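Xylan esterase 1 (Thermoanaerobacterium sp. 'JW/SL YS485', PDB 3FCY) probably removes acetyl groups from acetylated xylan and from cephalosporin C, as a carbohydrate esterase of family CE7 with an alpha/beta-hydrolase fold. Local coordinates at residues T41-N55 / F271-R285. Numbering follows the deposited sequence.
Sequences TGTNPCPEDFDEYWN and FTKLGYIDVKNLAKR
Tyr276 (chi1 -73°) sets its CG beside its own backbone N, and Tyr53 (chi1 174°) swings its CG to the side away from the backbone N; these turns bring the two rings together in a face-to-face stack, centroids 4.0 Å apart and planes 26° from parallel. Pro47 closes the opposite face of Tyr276: its CG sits 3.5 Å from the ring centroid, a CH-pi contact almost on the normal. Tyr276 OH donates to the syn lone pair of Asp49 OD1 at 2.6 Å. Trp54 NE1 donates to Tyr276 O at 2.9 Å, in the plane of both indole and carbonyl. Leu282 CD2 lies over one face of that indole and also touches Phe50 CZ.

Further along, Lys280 NZ donates to Asn44 O at 2.6 Å and forms a salt bridge with Asp278 OD2; Asp278 OD1 accepts from Asp236 N. Asn44 ND2 donates to Phe271 O at 2.9 Å, while its OD1 accepts from Lys238 N. Near the start of helix 50-62, Arg285 NH2 forms a salt bridge with Asp51 OD2 at 3.2 Å, arriving from above the carboxylate plane.

The contact ties the loop before helix 50-62, and its first turn, to the end of helix 267-274, the link after it, helix 279-282 and the turn that follows. Trp54 and Leu282 also pack on helices 176-192 and 209-220 of the alpha/beta-hydrolase fold. The phenol is restrained at ring and hydroxyl. The charge of buried Lys280 is probably balanced by Asp278.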
loop_
_atom_site.group_PDB
_atom_site.type_symbol
_atom_site.label_atom_id
_atom_site.label_comp_id
_atom_site.label_asym_id
_atom_site.label_seq_id
_atom_site.Cartn_x
_atom_site.Cartn_y
_atom_site.Cartn_z
ATOM N N THR A 41 25.251 11.129 -20.363
ATOM C CA THR A 41 25.795 12.395 -19.878
ATOM C C THR A 41 24.762 13.432 -19.431
ATOM O O THR A 41 25.111 14.584 -19.173
ATOM C CB THR A 41 26.698 13.046 -20.942
ATOM O OG1 THR A 41 25.960 13.200 -22.159
ATOM C CG2 THR A 41 27.928 12.173 -21.206
ATOM N N GLY A 42 23.496 13.044 -19.346
ATOM C CA GLY A 42 22.491 13.992 -18.894
ATOM C C GLY A 42 21.467 14.434 -19.918
ATOM O O GLY A 42 21.664 14.279 -21.127
ATOM N N THR A 43 20.370 15.001 -19.422
ATOM C CA THR A 43 19.287 15.470 -20.280
ATOM C C THR A 43 18.876 16.904 -19.966
ATOM O O THR A 43 18.529 17.664 -20.869
ATOM C CB THR A 43 18.034 14.569 -20.139
ATOM O OG1 THR A 43 18.386 13.208 -20.420
ATOM C CG2 THR A 43 16.940 15.015 -21.107
ATOM N N ASN A 44 18.907 17.278 -18.691
ATOM C CA ASN A 44 18.509 18.628 -18.306
ATOM C C ASN A 44 19.401 19.665 -18.981
ATOM O O ASN A 44 20.622 19.531 -18.991
ATOM C CB ASN A 44 18.585 18.808 -16.789
ATOM C CG ASN A 44 17.696 19.933 -16.300
ATOM O OD1 ASN A 44 16.491 19.748 -16.121
ATOM N ND2 ASN A 44 18.278 21.111 -16.104
ATOM N N PRO A 45 18.797 20.717 -19.555
ATOM C CA PRO A 45 19.576 21.761 -20.227
ATOM C C PRO A 45 20.505 22.514 -19.279
ATOM O O PRO A 45 20.402 22.396 -18.056
ATOM C CB PRO A 45 18.501 22.677 -20.811
ATOM C CG PRO A 45 17.337 21.750 -21.025
ATOM C CD PRO A 45 17.354 20.928 -19.762
ATOM N N CYS A 46 21.421 23.280 -19.862
ATOM C CA CYS A 46 22.367 24.087 -19.105
ATOM C C CYS A 46 22.282 25.499 -19.673
ATOM O O CYS A 46 22.533 25.711 -20.857
ATOM C CB CYS A 46 23.788 23.548 -19.270
ATOM S SG CYS A 46 25.025 24.440 -18.297
ATOM N N PRO A 47 21.915 26.483 -18.838
ATOM C CA PRO A 47 21.812 27.863 -19.320
ATOM C C PRO A 47 23.071 28.301 -20.067
ATOM O O PRO A 47 24.180 27.890 -19.726
ATOM C CB PRO A 47 21.599 28.661 -18.037
ATOM C CG PRO A 47 20.858 27.692 -17.163
ATOM C CD PRO A 47 21.614 26.405 -17.398
ATOM N N GLU A 48 22.889 29.133 -21.087
ATOM C CA GLU A 48 24.013 29.628 -21.870
ATOM C C GLU A 48 24.925 30.528 -21.056
ATOM O O GLU A 48 26.116 30.629 -21.337
ATOM C CB GLU A 48 23.511 30.384 -23.099
ATOM C CG GLU A 48 23.374 29.499 -24.319
ATOM C CD GLU A 48 24.689 28.836 -24.684
ATOM O OE1 GLU A 48 25.654 29.562 -25.006
ATOM O OE2 GLU A 48 24.758 27.588 -24.641
ATOM N N ASP A 49 24.364 31.180 -20.043
ATOM C CA ASP A 49 25.139 32.073 -19.188
ATOM C C ASP A 49 25.456 31.401 -17.854
ATOM O O ASP A 49 25.681 32.075 -16.847
ATOM C CB ASP A 49 24.354 33.367 -18.948
ATOM C CG ASP A 49 23.058 33.131 -18.184
ATOM O OD1 ASP A 49 22.425 32.075 -18.401
ATOM O OD2 ASP A 49 22.669 34.004 -17.379
ATOM N N PHE A 50 25.477 30.069 -17.860
ATOM C CA PHE A 50 25.759 29.286 -16.657
ATOM C C PHE A 50 27.012 29.780 -15.938
ATOM O O PHE A 50 26.987 30.051 -14.736
ATOM C CB PHE A 50 25.939 27.804 -17.017
ATOM C CG PHE A 50 26.095 26.902 -15.819
ATOM C CD1 PHE A 50 24.980 26.458 -15.113
ATOM C CD2 PHE A 50 27.359 26.525 -15.374
ATOM C CE1 PHE A 50 25.120 25.654 -13.982
ATOM C CE2 PHE A 50 27.511 25.718 -14.239
ATOM C CZ PHE A 50 26.389 25.285 -13.544
ATOM N N ASP A 51 28.111 29.892 -16.680
ATOM C CA ASP A 51 29.374 30.337 -16.105
ATOM C C ASP A 51 29.290 31.748 -15.544
ATOM O O ASP A 51 29.757 32.005 -14.435
ATOM C CB ASP A 51 30.488 30.243 -17.154
ATOM C CG ASP A 51 30.899 28.806 -17.435
ATOM O OD1 ASP A 51 31.529 28.556 -18.485
ATOM O OD2 ASP A 51 30.598 27.926 -16.598
ATOM N N GLU A 52 28.696 32.664 -16.303
ATOM C CA GLU A 52 28.566 34.040 -15.838
ATOM C C GLU A 52 27.709 34.083 -14.577
ATOM O O GLU A 52 28.021 34.791 -13.620
ATOM C CB GLU A 52 27.926 34.919 -16.915
ATOM C CG GLU A 52 28.703 34.985 -18.219
ATOM C CD GLU A 52 28.210 33.989 -19.252
ATOM O OE1 GLU A 52 28.299 32.763 -19.008
ATOM O OE2 GLU A 52 27.729 34.441 -20.316
ATOM N N TYR A 53 26.621 33.318 -14.592
ATOM C CA TYR A 53 25.699 33.246 -13.459
ATOM C C TYR A 53 26.446 32.897 -12.179
ATOM O O TYR A 53 26.316 33.580 -11.161
ATOM C CB TYR A 53 24.635 32.181 -13.734
ATOM C CG TYR A 53 23.695 31.897 -12.580
ATOM C CD1 TYR A 53 22.547 32.669 -12.378
ATOM C CD2 TYR A 53 23.925 30.821 -11.722
ATOM C CE1 TYR A 53 21.643 32.364 -11.350
ATOM C CE2 TYR A 53 23.031 30.511 -10.690
ATOM C CZ TYR A 53 21.894 31.280 -10.513
ATOM O OH TYR A 53 20.994 30.950 -9.526
ATOM N N TRP A 54 27.235 31.830 -12.238
ATOM C CA TRP A 54 27.992 31.384 -11.077
ATOM C C TRP A 54 29.185 32.256 -10.700
ATOM O O TRP A 54 29.509 32.376 -9.516
ATOM C CB TRP A 54 28.415 29.923 -11.256
ATOM C CG TRP A 54 27.288 29.006 -10.941
ATOM C CD1 TRP A 54 26.555 28.264 -11.821
ATOM C CD2 TRP A 54 26.697 28.806 -9.651
ATOM N NE1 TRP A 54 25.536 27.614 -11.156
ATOM C CE2 TRP A 54 25.602 27.931 -9.823
ATOM C CE3 TRP A 54 26.984 29.288 -8.366
ATOM C CZ2 TRP A 54 24.791 27.524 -8.756
ATOM C CZ3 TRP A 54 26.174 28.884 -7.300
ATOM C CH2 TRP A 54 25.090 28.010 -7.507
ATOM N N ASN A 55 29.841 32.869 -11.685
ATOM C CA ASN A 55 30.963 33.746 -11.361
ATOM C C ASN A 55 30.408 34.935 -10.589
ATOM O O ASN A 55 31.046 35.457 -9.677
ATOM C CB ASN A 55 31.672 34.232 -12.627
ATOM C CG ASN A 55 32.458 33.135 -13.305
ATOM O OD1 ASN A 55 33.021 32.262 -12.639
ATOM N ND2 ASN A 55 32.516 33.175 -14.634
ATOM N N PHE A 271 12.978 23.917 -17.052
ATOM C CA PHE A 271 14.120 23.035 -16.869
ATOM C C PHE A 271 15.457 23.713 -17.147
ATOM O O PHE A 271 16.469 23.343 -16.561
ATOM C CB PHE A 271 13.962 21.773 -17.715
ATOM C CG PHE A 271 12.979 20.792 -17.144
ATOM C CD1 PHE A 271 11.754 20.561 -17.765
ATOM C CD2 PHE A 271 13.265 20.119 -15.959
ATOM C CE1 PHE A 271 10.829 19.674 -17.211
ATOM C CE2 PHE A 271 12.346 19.231 -15.397
ATOM C CZ PHE A 271 11.126 19.009 -16.024
ATOM N N THR A 272 15.465 24.707 -18.031
ATOM C CA THR A 272 16.702 25.422 -18.328
ATOM C C THR A 272 17.087 26.224 -17.093
ATOM O O THR A 272 18.254 26.269 -16.706
ATOM C CB THR A 272 16.534 26.391 -19.525
ATOM O OG1 THR A 272 16.271 25.637 -20.717
ATOM C CG2 THR A 272 17.793 27.223 -19.725
ATOM N N LYS A 273 16.098 26.856 -16.473
ATOM C CA LYS A 273 16.343 27.642 -15.273
ATOM C C LYS A 273 16.828 26.729 -14.147
ATOM O O LYS A 273 17.721 27.097 -13.376
ATOM C CB LYS A 273 15.073 28.377 -14.859
ATOM C CG LYS A 273 15.307 29.461 -13.831
ATOM C CD LYS A 273 14.094 30.367 -13.731
ATOM C CE LYS A 273 14.319 31.497 -12.742
ATOM N NZ LYS A 273 13.133 32.397 -12.701
ATOM N N LEU A 274 16.243 25.536 -14.055
ATOM C CA LEU A 274 16.659 24.573 -13.035
ATOM C C LEU A 274 18.092 24.132 -13.344
ATOM O O LEU A 274 18.789 23.578 -12.492
ATOM C CB LEU A 274 15.727 23.355 -13.027
ATOM C CG LEU A 274 14.312 23.567 -12.470
ATOM C CD1 LEU A 274 13.491 22.300 -12.655
ATOM C CD2 LEU A 274 14.386 23.946 -10.998
ATOM N N GLY A 275 18.520 24.383 -14.576
ATOM C CA GLY A 275 19.866 24.024 -14.984
ATOM C C GLY A 275 20.921 24.747 -14.168
ATOM O O GLY A 275 22.045 24.264 -14.026
ATOM N N TYR A 276 20.566 25.907 -13.625
ATOM C CA TYR A 276 21.498 26.681 -12.812
ATOM C C TYR A 276 21.896 25.948 -11.540
ATOM O O TYR A 276 22.995 26.154 -11.015
ATOM C CB TYR A 276 20.889 28.029 -12.422
ATOM C CG TYR A 276 20.813 29.031 -13.545
ATOM C CD1 TYR A 276 21.972 29.493 -14.177
ATOM C CD2 TYR A 276 19.588 29.541 -13.962
ATOM C CE1 TYR A 276 21.905 30.446 -15.197
ATOM C CE2 TYR A 276 19.510 30.487 -14.978
ATOM C CZ TYR A 276 20.671 30.936 -15.590
ATOM O OH TYR A 276 20.583 31.873 -16.594
ATOM N N ILE A 277 21.000 25.102 -11.038
ATOM C CA ILE A 277 21.280 24.365 -9.813
ATOM C C ILE A 277 21.326 22.859 -10.032
ATOM O O ILE A 277 21.037 22.076 -9.125
ATOM C CB ILE A 277 20.247 24.703 -8.709
ATOM C CG1 ILE A 277 18.828 24.380 -9.187
ATOM C CG2 ILE A 277 20.357 26.183 -8.345
ATOM C CD1 ILE A 277 17.763 24.595 -8.125
ATOM N N ASP A 278 21.688 22.469 -11.250
ATOM C CA ASP A 278 21.813 21.066 -11.629
ATOM C C ASP A 278 23.290 20.734 -11.426
ATOM O O ASP A 278 24.135 21.176 -12.214
ATOM C CB ASP A 278 21.438 20.894 -13.106
ATOM C CG ASP A 278 21.492 19.448 -13.566
ATOM O OD1 ASP A 278 22.142 18.629 -12.888
ATOM O OD2 ASP A 278 20.892 19.133 -14.616
ATOM N N VAL A 279 23.610 19.971 -10.383
ATOM C CA VAL A 279 25.006 19.634 -10.104
ATOM C C VAL A 279 25.756 18.979 -11.259
ATOM O O VAL A 279 26.986 19.063 -11.326
ATOM C CB VAL A 279 25.153 18.730 -8.850
ATOM C CG1 VAL A 279 24.677 19.483 -7.619
ATOM C CG2 VAL A 279 24.382 17.428 -9.032
ATOM N N LYS A 280 25.037 18.336 -12.174
ATOM C CA LYS A 280 25.714 17.707 -13.299
ATOM C C LYS A 280 26.350 18.796 -14.163
ATOM O O LYS A 280 27.277 18.521 -14.924
ATOM C CB LYS A 280 24.737 16.875 -14.140
ATOM C CG LYS A 280 24.145 17.617 -15.326
ATOM C CD LYS A 280 23.219 16.729 -16.134
ATOM C CE LYS A 280 22.785 17.424 -17.412
ATOM N NZ LYS A 280 22.239 18.784 -17.147
ATOM N N ASN A 281 25.854 20.028 -14.044
ATOM C CA ASN A 281 26.398 21.139 -14.825
ATOM C C ASN A 281 27.616 21.760 -14.141
ATOM O O ASN A 281 28.510 22.287 -14.803
ATOM C CB ASN A 281 25.340 22.227 -15.060
ATOM C CG ASN A 281 24.230 21.782 -16.007
ATOM O OD1 ASN A 281 24.438 20.943 -16.881
ATOM N ND2 ASN A 281 23.047 22.365 -15.846
ATOM N N LEU A 282 27.646 21.699 -12.814
ATOM C CA LEU A 282 28.762 22.241 -12.045
ATOM C C LEU A 282 29.911 21.234 -11.991
ATOM O O LEU A 282 31.070 21.605 -11.818
ATOM C CB LEU A 282 28.312 22.554 -10.612
ATOM C CG LEU A 282 27.448 23.791 -10.361
ATOM C CD1 LEU A 282 26.956 23.806 -8.916
ATOM C CD2 LEU A 282 28.274 25.038 -10.658
ATOM N N ALA A 283 29.568 19.960 -12.144
ATOM C CA ALA A 283 30.524 18.863 -12.076
ATOM C C ALA A 283 31.847 19.061 -12.814
ATOM O O ALA A 283 32.890 18.615 -12.338
ATOM C CB ALA A 283 29.861 17.578 -12.551
ATOM N N LYS A 284 31.814 19.730 -13.961
ATOM C CA LYS A 284 33.032 19.934 -14.742
ATOM C C LYS A 284 34.085 20.797 -14.049
ATOM O O LYS A 284 35.249 20.787 -14.445
ATOM C CB LYS A 284 32.692 20.544 -16.106
ATOM C CG LYS A 284 32.256 21.995 -16.048
ATOM C CD LYS A 284 31.904 22.517 -17.429
ATOM C CE LYS A 284 31.472 23.976 -17.370
ATOM N NZ LYS A 284 30.295 24.168 -16.472
ATOM N N ARG A 285 33.685 21.528 -13.015
ATOM C CA ARG A 285 34.607 22.408 -12.296
ATOM C C ARG A 285 35.406 21.740 -11.190
ATOM O O ARG A 285 36.430 22.268 -10.752
ATOM C CB ARG A 285 33.849 23.580 -11.679
ATOM C CG ARG A 285 33.117 24.443 -12.675
ATOM C CD ARG A 285 32.555 25.663 -11.983
ATOM N NE ARG A 285 32.031 26.618 -12.945
ATOM C CZ ARG A 285 31.948 27.924 -12.726
ATOM N NH1 ARG A 285 32.355 28.429 -11.568
ATOM N NH2 ARG A 285 31.472 28.719 -13.671
#